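Long-range contacts in takeout-like protein 1 (Epiphyas postvittana, PDB 3E8T), which probably carries hydrophobic ligands in the insect, holding a ubiquinone-8 molecule in a long internal pocket: residues Ala69-Val74 against Val85-Asp90; Asn120-Leu125 against Asp151-Ala156. All coordinates share one frame; numbering follows the deposited sequence. Where two conformers were deposited one is given.

Overall arrangement
Contact 1 and contact 2 are neighbouring pieces of one curved antiparallel sheet, their centres about 10 Å apart. The join runs between Val85-Asp90 and Asn120-Leu125, which pair through backbone bonds such as Val85 N to Leu125 O, 2.8 Å. On the face of His88, Asp86 OD1 lies 2.7 Å from His124 ND1, a probable hydrogen bond, and the His88 and His122 rings stack across the same seam. On the other face both contacts touch the ubiquinone-8 tail: Phe87 and Leu89 from contact 1, Ile121 and Leu125 from contact 2. The two middle strands of the four, 82-100 and 113-133, thus supply the residues of these contacts that touch the tail.

Contact 1 (Ala69-Val74 against Val85-Asp90); sequences AVIDNV and VDFHLD. With UQ8 (Ubiquinone-8), chain B.
Val85 forms a non-hydrogen-bonded pair with Val74, its CG1 4.2 Å from Val74 CG2, and both side chains also meet Phe20 of helix 13-28. At Asp86 the register slips by one: its carbonyl O accepts from both Asp72 N (2.8 Å) and Asn73 N (3.2 Å). A water bridges Asp86 OD2 and Asn73 ND2, while Asp86 OD1 is bonded to His124 on the next strand. Phe87 goes to the opposite face; with CG in the crowded position between N and the carbonyl carbon (chi1 61°), its ring leads away from Ile71, whose CD1 packs on Phe87 CB, and brings CZ 3.5 Å from ubiquinone C17. His88 takes the same crowded rotamer, which lays its ring beside Val70, CB over one face, 3.9 Å from the centroid. Its ND1 donates an almost straight 2.7 Å bond (173°) to the syn lone pair of Asp72 OD2, carboxylate and imidazole nearly coplanar. An alanine in place of His88 would remove the ND1 donor and the ring beside Val70, and would probably let the Asp72 carboxylate turn more freely. Leu89 CB rests 4.0 Å from Ala69 CB, and its CD2 reaches the ubiquinone methyl C25. The arrangement is a classic beta bulge in an antiparallel hairpin that walls the ligand pocket.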
loop_
_atom_site.group_PDB
_atom_site.type_symbol
_atom_site.label_atom_id
_atom_site.label_comp_id
_atom_site.label_asym_id
_atom_site.label_seq_id
_atom_site.Cartn_x
_atom_site.Cartn_y
_atom_site.Cartn_z
ATOM N N ALA A 69 3.406 3.192 9.939
ATOM C CA ALA A 69 2.324 4.048 9.512
ATOM C C ALA A 69 1.611 4.697 10.692
ATOM O O ALA A 69 1.486 4.083 11.751
ATOM C CB ALA A 69 1.333 3.317 8.667
ATOM N N VAL A 70 1.172 5.933 10.474
ATOM C CA VAL A 70 0.407 6.709 11.453
ATOM C C VAL A 70 -1.025 6.732 10.966
ATOM O O VAL A 70 -1.308 7.170 9.846
ATOM C CB VAL A 70 0.959 8.097 11.609
ATOM C CG1 VAL A 70 0.118 8.892 12.573
ATOM C CG2 VAL A 70 2.407 8.010 12.119
ATOM N N ILE A 71 -1.954 6.242 11.790
ATOM C CA ILE A 71 -3.356 6.246 11.483
ATOM C C ILE A 71 -3.931 7.593 11.867
ATOM O O ILE A 71 -3.938 7.962 13.037
ATOM C CB ILE A 71 -4.143 5.128 12.190
ATOM C CG1 ILE A 71 -3.489 3.769 12.010
ATOM C CG2 ILE A 71 -5.587 5.113 11.721
ATOM C CD1 ILE A 71 -3.392 3.303 10.588
ATOM N N ASP A 72 -4.447 8.332 10.901
ATOM C CA ASP A 72 -4.997 9.649 11.127
ATOM C C ASP A 72 -6.435 9.593 11.566
ATOM O O ASP A 72 -6.838 10.376 12.444
ATOM C CB ASP A 72 -4.804 10.536 9.894
ATOM C CG ASP A 72 -3.351 10.720 9.555
ATOM O OD1 ASP A 72 -2.598 11.237 10.422
ATOM O OD2 ASP A 72 -2.916 10.323 8.439
ATOM N N ASN A 73 -7.215 8.697 10.985
ATOM C CA ASN A 73 -8.606 8.557 11.305
ATOM C C ASN A 73 -9.179 7.242 10.824
ATOM O O ASN A 73 -8.817 6.787 9.763
ATOM C CB ASN A 73 -9.439 9.692 10.688
ATOM C CG ASN A 73 -10.814 9.829 11.367
ATOM O OD1 ASN A 73 -10.883 10.040 12.575
ATOM N ND2 ASN A 73 -11.881 9.655 10.610
ATOM N N VAL A 74 -10.108 6.692 11.601
ATOM C CA VAL A 74 -10.927 5.557 11.230
ATOM C C VAL A 74 -12.376 5.943 11.475
ATOM O O VAL A 74 -12.705 6.354 12.604
ATOM C CB VAL A 74 -10.603 4.278 11.993
ATOM C CG1 VAL A 74 -11.559 3.178 11.577
ATOM C CG2 VAL A 74 -9.113 3.876 11.802
ATOM N N VAL A 85 -10.485 4.771 6.240
ATOM C CA VAL A 85 -9.235 4.827 6.969
ATOM C C VAL A 85 -8.283 5.795 6.249
ATOM O O VAL A 85 -7.986 5.633 5.058
ATOM C CB VAL A 85 -8.541 3.430 7.087
ATOM C CG1 VAL A 85 -7.352 3.531 7.954
ATOM C CG2 VAL A 85 -9.516 2.351 7.621
ATOM N N ASP A 86 -7.833 6.798 6.988
ATOM C CA ASP A 86 -6.856 7.759 6.500
ATOM C C ASP A 86 -5.576 7.530 7.277
ATOM O O ASP A 86 -5.596 7.462 8.504
ATOM C CB ASP A 86 -7.351 9.182 6.753
ATOM C CG ASP A 86 -8.489 9.544 5.887
ATOM O OD1 ASP A 86 -8.243 9.667 4.681
ATOM O OD2 ASP A 86 -9.622 9.701 6.372
ATOM N N PHE A 87 -4.456 7.361 6.585
ATOM C CA PHE A 87 -3.177 7.177 7.253
ATOM C C PHE A 87 -2.041 7.717 6.407
ATOM O O PHE A 87 -2.239 8.038 5.234
ATOM C CB PHE A 87 -2.938 5.684 7.612
ATOM C CG PHE A 87 -2.895 4.731 6.448
ATOM C CD1 PHE A 87 -1.683 4.271 5.978
ATOM C CD2 PHE A 87 -4.076 4.262 5.868
ATOM C CE1 PHE A 87 -1.608 3.345 4.948
ATOM C CE2 PHE A 87 -4.009 3.343 4.815
ATOM C CZ PHE A 87 -2.754 2.923 4.371
ATOM N N HIS A 88 -0.863 7.789 6.989
ATOM C CA HIS A 88 0.301 8.225 6.253
ATOM C C HIS A 88 1.550 7.551 6.749
ATOM O O HIS A 88 1.574 6.975 7.839
ATOM C CB HIS A 88 0.433 9.758 6.296
ATOM C CG HIS A 88 0.744 10.300 7.656
ATOM N ND1 HIS A 88 -0.223 10.609 8.594
ATOM C CD2 HIS A 88 1.932 10.566 8.246
ATOM C CE1 HIS A 88 0.362 11.064 9.698
ATOM N NE2 HIS A 88 1.668 11.045 9.516
ATOM N N LEU A 89 2.591 7.568 5.899
ATOM C CA LEU A 89 3.852 6.922 6.235
ATOM C C LEU A 89 4.952 7.357 5.288
ATOM O O LEU A 89 4.672 7.985 4.262
ATOM C CB LEU A 89 3.699 5.395 6.150
ATOM C CG LEU A 89 3.497 4.800 4.737
ATOM C CD1 LEU A 89 3.834 3.321 4.805
ATOM C CD2 LEU A 89 2.103 5.000 4.218
ATOM N N ASP A 90 6.180 7.099 5.690
ATOM C CA ASP A 90 7.300 7.023 4.782
ATOM C C ASP A 90 7.459 5.603 4.339
ATOM O O ASP A 90 7.291 4.695 5.137
ATOM C CB ASP A 90 8.607 7.504 5.435
ATOM C CG ASP A 90 8.567 8.958 5.892
ATOM O OD1 ASP A 90 7.704 9.725 5.444
ATOM O OD2 ASP A 90 9.458 9.303 6.724
HETATM C C45 UQ8 B . 11.302 3.468 -13.725
HETATM C C44 UQ8 B . 10.528 4.774 -13.917
HETATM C C46 UQ8 B . 11.355 5.710 -14.758
HETATM C C43 UQ8 B . 10.144 5.439 -12.608
HETATM C C42 UQ8 B . 9.565 4.423 -11.612
HETATM C C41 UQ8 B . 8.192 3.972 -12.091
HETATM C C39 UQ8 B . 7.220 3.935 -10.931
HETATM C C40 UQ8 B . 6.459 2.662 -10.569
HETATM C C38 UQ8 B . 6.959 5.084 -10.234
HETATM C C37 UQ8 B . 6.095 5.170 -9.152
HETATM C C36 UQ8 B . 6.369 6.535 -8.519
HETATM C C34 UQ8 B . 5.639 6.740 -7.205
HETATM C C35 UQ8 B . 6.008 7.873 -6.494
HETATM C C33 UQ8 B . 4.728 5.800 -6.729
HETATM C C32 UQ8 B . 3.954 5.850 -5.574
HETATM C C31 UQ8 B . 3.635 4.392 -5.149
HETATM C C29 UQ8 B . 2.654 4.302 -3.989
HETATM C C30 UQ8 B . 1.379 5.203 -3.965
HETATM C C28 UQ8 B . 2.898 3.415 -2.946
HETATM C C27 UQ8 B . 2.085 3.241 -1.833
HETATM C C26 UQ8 B . 2.159 1.805 -1.293
HETATM C C24 UQ8 B . 1.454 1.697 0.063
HETATM C C25 UQ8 B . 2.047 2.375 1.310
HETATM C C23 UQ8 B . 0.275 0.991 0.159
HETATM C C22 UQ8 B . -0.495 0.781 1.306
HETATM C C21 UQ8 B . -1.812 0.087 0.963
HETATM C C19 UQ8 B . -2.874 0.120 2.063
HETATM C C20 UQ8 B . -4.219 -0.433 1.596
HETATM C C18 UQ8 B . -2.402 -0.505 3.383
HETATM C C17 UQ8 B . -3.530 -0.539 4.424
HETATM C C16 UQ8 B . -3.013 -0.696 5.864
HETATM C C14 UQ8 B . -4.177 -1.098 6.763
HETATM C C15 UQ8 B . -5.557 -0.454 6.531
HETATM C C13 UQ8 B . -4.024 -2.054 7.765
HETATM C C12 UQ8 B . -5.070 -2.459 8.590
HETATM C C11 UQ8 B . -4.609 -2.951 9.977
HETATM C C9 UQ8 B . -5.725 -2.802 11.027
HETATM C C10 UQ8 B . -7.114 -2.636 10.389
HETATM C C8 UQ8 B . -5.685 -4.009 11.961
HETATM C C7 UQ8 B . -6.884 -4.946 11.778
HETATM C C6 UQ8 B . -8.144 -4.487 12.550
HETATM C C1 UQ8 B . -9.391 -4.530 11.915
HETATM C C1M UQ8 B . -9.446 -4.983 10.597
HETATM C C2 UQ8 B . -10.564 -4.125 12.564
HETATM O O2 UQ8 B . -11.662 -4.168 12.003
HETATM C C3 UQ8 B . -10.508 -3.675 13.873
HETATM O O3 UQ8 B . -11.651 -3.283 14.504
HETATM C C3M UQ8 B . -12.305 -4.413 15.080
HETATM C C4 UQ8 B . -9.285 -3.614 14.531
HETATM O O4 UQ8 B . -9.251 -3.167 15.822
HETATM C C4M UQ8 B . -9.886 -1.884 15.931
HETATM C C5 UQ8 B . -8.113 -4.015 13.874
HETATM O O5 UQ8 B . -7.043 -3.959 14.487
HETATM O O HOH W 1 -11.402 8.404 8.027
#

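Contact 2 (Asn120-Leu125 against Asp151-Ala156); sequences NIHIHL and DVKDNA. With UQ8 (Ubiquinone-8), chain B.
Backbone bonds join Asn120-His122 to Asp151-Lys153. His122 and Asp151 form a hydrogen-bonded antiparallel pair: His122 N gives a nearly straight bond to Asp151 O, and Asp151 N returns one to His122 O. Two residues farther on, past the Ile121-Val152 non-hydrogen-bonded pair, Lys153 N donates to Asn120 O over 2.9 Å, from above the carbonyl plane. Among side chains, Asn120, with CG anti to its backbone N (chi1 -161°), turns its amide toward Asp154, and ND2 reaches Asp154 OD1 at 3.0 Å. That bond is straight and lies in the amide plane, yet meets the carboxylate well above its own plane, the two groups being turned 72° apart. The other end of the amide, OD1, takes a weak bond from His122 NE2, so Asn120 links the ring to the aspartate. The pairing belongs to the hairpin of strands 113-133 and 139-153, at the place where the chain turns a corner on both sides, at Asn120 and at Asp154; Asp154 and Asn155 both face Lys119 in a classic beta bulge. Charge and ring contacts share the polar face. The aliphatic part of Lys153 crosses His122 at about a right angle, CD over one ring face and 3.8 Å from the centroid. A bend at the last torsion (chi4 -76°) then carries NZ to Asp151 OD2, a 2.8 Å salt bridge, while Asp151 OD1 is paired with Lys183 of helix 182-211. Apolar packing occupies the opposite face. Ile121, extended in both torsions, sets CD1 3.8 Å from Val152 CG2 and 3.2 Å from the ubiquinone methyl C30; Val152 also touches Trp182 and Ser186. Farther along the strand, Leu125 CD2 meets another tail methyl, C15, at 3.5 Å.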
loop_
_atom_site.group_PDB
_atom_site.type_symbol
_atom_site.label_atom_id
_atom_site.label_comp_id
_atom_site.label_asym_id
_atom_site.label_seq_id
_atom_site.Cartn_x
_atom_site.Cartn_y
_atom_site.Cartn_z
ATOM N N ASN A 120 6.115 10.996 3.389
ATOM C CA ASN A 120 4.822 11.513 3.766
ATOM C C ASN A 120 3.791 11.209 2.698
ATOM O O ASN A 120 3.086 12.097 2.203
ATOM C CB ASN A 120 4.907 13.010 4.081
ATOM C CG ASN A 120 3.749 13.513 4.898
ATOM O OD1 ASN A 120 3.070 12.753 5.563
ATOM N ND2 ASN A 120 3.538 14.813 4.831
ATOM N N ILE A 121 3.643 9.925 2.407
ATOM C CA ILE A 121 2.570 9.498 1.552
ATOM C C ILE A 121 1.300 9.323 2.383
ATOM O O ILE A 121 1.326 8.601 3.373
ATOM C CB ILE A 121 2.942 8.280 0.640
ATOM C CG1 ILE A 121 1.782 7.979 -0.310
ATOM C CG2 ILE A 121 3.341 7.098 1.470
ATOM C CD1 ILE A 121 2.153 6.936 -1.393
ATOM N N HIS A 122 0.222 9.967 1.959
ATOM C CA HIS A 122 -1.081 9.850 2.564
ATOM C C HIS A 122 -1.959 8.960 1.741
ATOM O O HIS A 122 -1.951 9.020 0.510
ATOM C CB HIS A 122 -1.703 11.227 2.717
ATOM C CG HIS A 122 -1.064 12.034 3.813
ATOM N ND1 HIS A 122 -1.736 12.415 4.957
ATOM C CD2 HIS A 122 0.217 12.419 4.004
ATOM C CE1 HIS A 122 -0.904 13.036 5.770
ATOM N NE2 HIS A 122 0.275 13.084 5.206
ATOM N N ILE A 123 -2.653 8.055 2.432
ATOM C CA ILE A 123 -3.490 7.060 1.836
ATOM C C ILE A 123 -4.910 7.190 2.388
ATOM O O ILE A 123 -5.102 7.353 3.572
ATOM C CB ILE A 123 -2.999 5.624 2.107
ATOM C CG1 ILE A 123 -1.559 5.462 1.658
ATOM C CG2 ILE A 123 -3.881 4.587 1.468
ATOM C CD1 ILE A 123 -1.335 5.550 0.242
ATOM N N HIS A 124 -5.895 7.156 1.513
ATOM C CA HIS A 124 -7.325 7.138 1.861
ATOM C C HIS A 124 -7.921 5.825 1.364
ATOM O O HIS A 124 -8.002 5.578 0.161
ATOM C CB HIS A 124 -8.059 8.348 1.253
ATOM C CG HIS A 124 -9.520 8.424 1.571
ATOM N ND1 HIS A 124 -9.986 8.838 2.796
ATOM C CD2 HIS A 124 -10.623 8.150 0.820
ATOM C CE1 HIS A 124 -11.310 8.806 2.793
ATOM N NE2 HIS A 124 -11.723 8.416 1.603
ATOM N N LEU A 125 -8.294 4.972 2.304
ATOM C CA LEU A 125 -8.844 3.653 2.025
ATOM C C LEU A 125 -10.317 3.632 2.419
ATOM O O LEU A 125 -10.671 4.033 3.519
ATOM C CB LEU A 125 -8.086 2.607 2.860
ATOM C CG LEU A 125 -8.638 1.203 2.949
ATOM C CD1 LEU A 125 -8.480 0.498 1.590
ATOM C CD2 LEU A 125 -7.938 0.437 4.063
ATOM N N ASP A 151 -1.640 10.338 -2.004
ATOM C CA ASP A 151 -1.054 11.649 -2.274
ATOM C C ASP A 151 0.322 11.674 -1.621
ATOM O O ASP A 151 0.421 11.625 -0.381
ATOM C CB ASP A 151 -1.967 12.694 -1.625
ATOM C CG ASP A 151 -1.490 14.103 -1.752
ATOM O OD1 ASP A 151 -0.460 14.364 -2.349
ATOM O OD2 ASP A 151 -2.197 15.010 -1.194
ATOM N N VAL A 152 1.385 11.699 -2.424
ATOM C CA VAL A 152 2.739 11.853 -1.878
ATOM C C VAL A 152 2.940 13.315 -1.575
ATOM O O VAL A 152 2.960 14.150 -2.483
ATOM C CB VAL A 152 3.808 11.335 -2.851
ATOM C CG1 VAL A 152 5.163 11.472 -2.190
ATOM C CG2 VAL A 152 3.521 9.888 -3.294
ATOM N N LYS A 153 2.957 13.660 -0.279
ATOM C CA LYS A 153 2.919 15.089 0.066
ATOM C C LYS A 153 4.262 15.765 0.143
ATOM O O LYS A 153 4.341 16.960 -0.152
ATOM C CB LYS A 153 2.189 15.290 1.394
ATOM C CG LYS A 153 0.738 15.028 1.318
ATOM C CD LYS A 153 -0.050 15.641 2.489
ATOM C CE LYS A 153 -1.487 15.423 2.278
ATOM N NZ LYS A 153 -2.052 16.330 1.257
ATOM N N ASP A 154 5.314 15.081 0.588
ATOM C CA ASP A 154 6.588 15.740 0.818
ATOM C C ASP A 154 7.528 15.590 -0.332
ATOM O O ASP A 154 7.983 16.607 -0.831
ATOM C CB ASP A 154 7.241 15.331 2.125
ATOM C CG ASP A 154 6.542 15.884 3.333
ATOM O OD1 ASP A 154 5.450 16.456 3.200
ATOM O OD2 ASP A 154 7.142 15.719 4.409
ATOM N N ASN A 155 7.885 14.358 -0.702
ATOM C CA ASN A 155 8.709 14.149 -1.881
ATOM C C ASN A 155 8.896 12.660 -2.128
ATOM O O ASN A 155 8.450 11.822 -1.370
ATOM C CB ASN A 155 10.031 15.001 -1.836
ATOM C CG ASN A 155 10.779 14.882 -0.507
ATOM O OD1 ASN A 155 11.145 13.793 -0.107
ATOM N ND2 ASN A 155 10.972 16.002 0.187
ATOM N N ALA A 156 9.481 12.394 -3.276
ATOM C CA ALA A 156 9.860 11.059 -3.639
ATOM C C ALA A 156 11.211 11.119 -4.319
ATOM O O ALA A 156 11.479 12.073 -5.074
ATOM C CB ALA A 156 8.851 10.440 -4.542
HETATM C C45 UQ8 B . 11.302 3.468 -13.725
HETATM C C44 UQ8 B . 10.528 4.774 -13.917
HETATM C C46 UQ8 B . 11.355 5.710 -14.758
HETATM C C43 UQ8 B . 10.144 5.439 -12.608
HETATM C C42 UQ8 B . 9.565 4.423 -11.612
HETATM C C41 UQ8 B . 8.192 3.972 -12.091
HETATM C C39 UQ8 B . 7.220 3.935 -10.931
HETATM C C40 UQ8 B . 6.459 2.662 -10.569
HETATM C C38 UQ8 B . 6.959 5.084 -10.234
HETATM C C37 UQ8 B . 6.095 5.170 -9.152
HETATM C C36 UQ8 B . 6.369 6.535 -8.519
HETATM C C34 UQ8 B . 5.639 6.740 -7.205
HETATM C C35 UQ8 B . 6.008 7.873 -6.494
HETATM C C33 UQ8 B . 4.728 5.800 -6.729
HETATM C C32 UQ8 B . 3.954 5.850 -5.574
HETATM C C31 UQ8 B . 3.635 4.392 -5.149
HETATM C C29 UQ8 B . 2.654 4.302 -3.989
HETATM C C30 UQ8 B . 1.379 5.203 -3.965
HETATM C C28 UQ8 B . 2.898 3.415 -2.946
HETATM C C27 UQ8 B . 2.085 3.241 -1.833
HETATM C C26 UQ8 B . 2.159 1.805 -1.293
HETATM C C24 UQ8 B . 1.454 1.697 0.063
HETATM C C25 UQ8 B . 2.047 2.375 1.310
HETATM C C23 UQ8 B . 0.275 0.991 0.159
HETATM C C22 UQ8 B . -0.495 0.781 1.306
HETATM C C21 UQ8 B . -1.812 0.087 0.963
HETATM C C19 UQ8 B . -2.874 0.120 2.063
HETATM C C20 UQ8 B . -4.219 -0.433 1.596
HETATM C C18 UQ8 B . -2.402 -0.505 3.383
HETATM C C17 UQ8 B . -3.530 -0.539 4.424
HETATM C C16 UQ8 B . -3.013 -0.696 5.864
HETATM C C14 UQ8 B . -4.177 -1.098 6.763
HETATM C C15 UQ8 B . -5.557 -0.454 6.531
HETATM C C13 UQ8 B . -4.024 -2.054 7.765
HETATM C C12 UQ8 B . -5.070 -2.459 8.590
HETATM C C11 UQ8 B . -4.609 -2.951 9.977
HETATM C C9 UQ8 B . -5.725 -2.802 11.027
HETATM C C10 UQ8 B . -7.114 -2.636 10.389
HETATM C C8 UQ8 B . -5.685 -4.009 11.961
HETATM C C7 UQ8 B . -6.884 -4.946 11.778
HETATM C C6 UQ8 B . -8.144 -4.487 12.550
HETATM C C1 UQ8 B . -9.391 -4.530 11.915
HETATM C C1M UQ8 B . -9.446 -4.983 10.597
HETATM C C2 UQ8 B . -10.564 -4.125 12.564
HETATM O O2 UQ8 B . -11.662 -4.168 12.003
HETATM C C3 UQ8 B . -10.508 -3.675 13.873
HETATM O O3 UQ8 B . -11.651 -3.283 14.504
HETATM C C3M UQ8 B . -12.305 -4.413 15.080
HETATM C C4 UQ8 B . -9.285 -3.614 14.531
HETATM O O4 UQ8 B . -9.251 -3.167 15.822
HETATM C C4M UQ8 B . -9.886 -1.884 15.931
HETATM C C5 UQ8 B . -8.113 -4.015 13.874
HETATM O O5 UQ8 B . -7.043 -3.959 14.487
#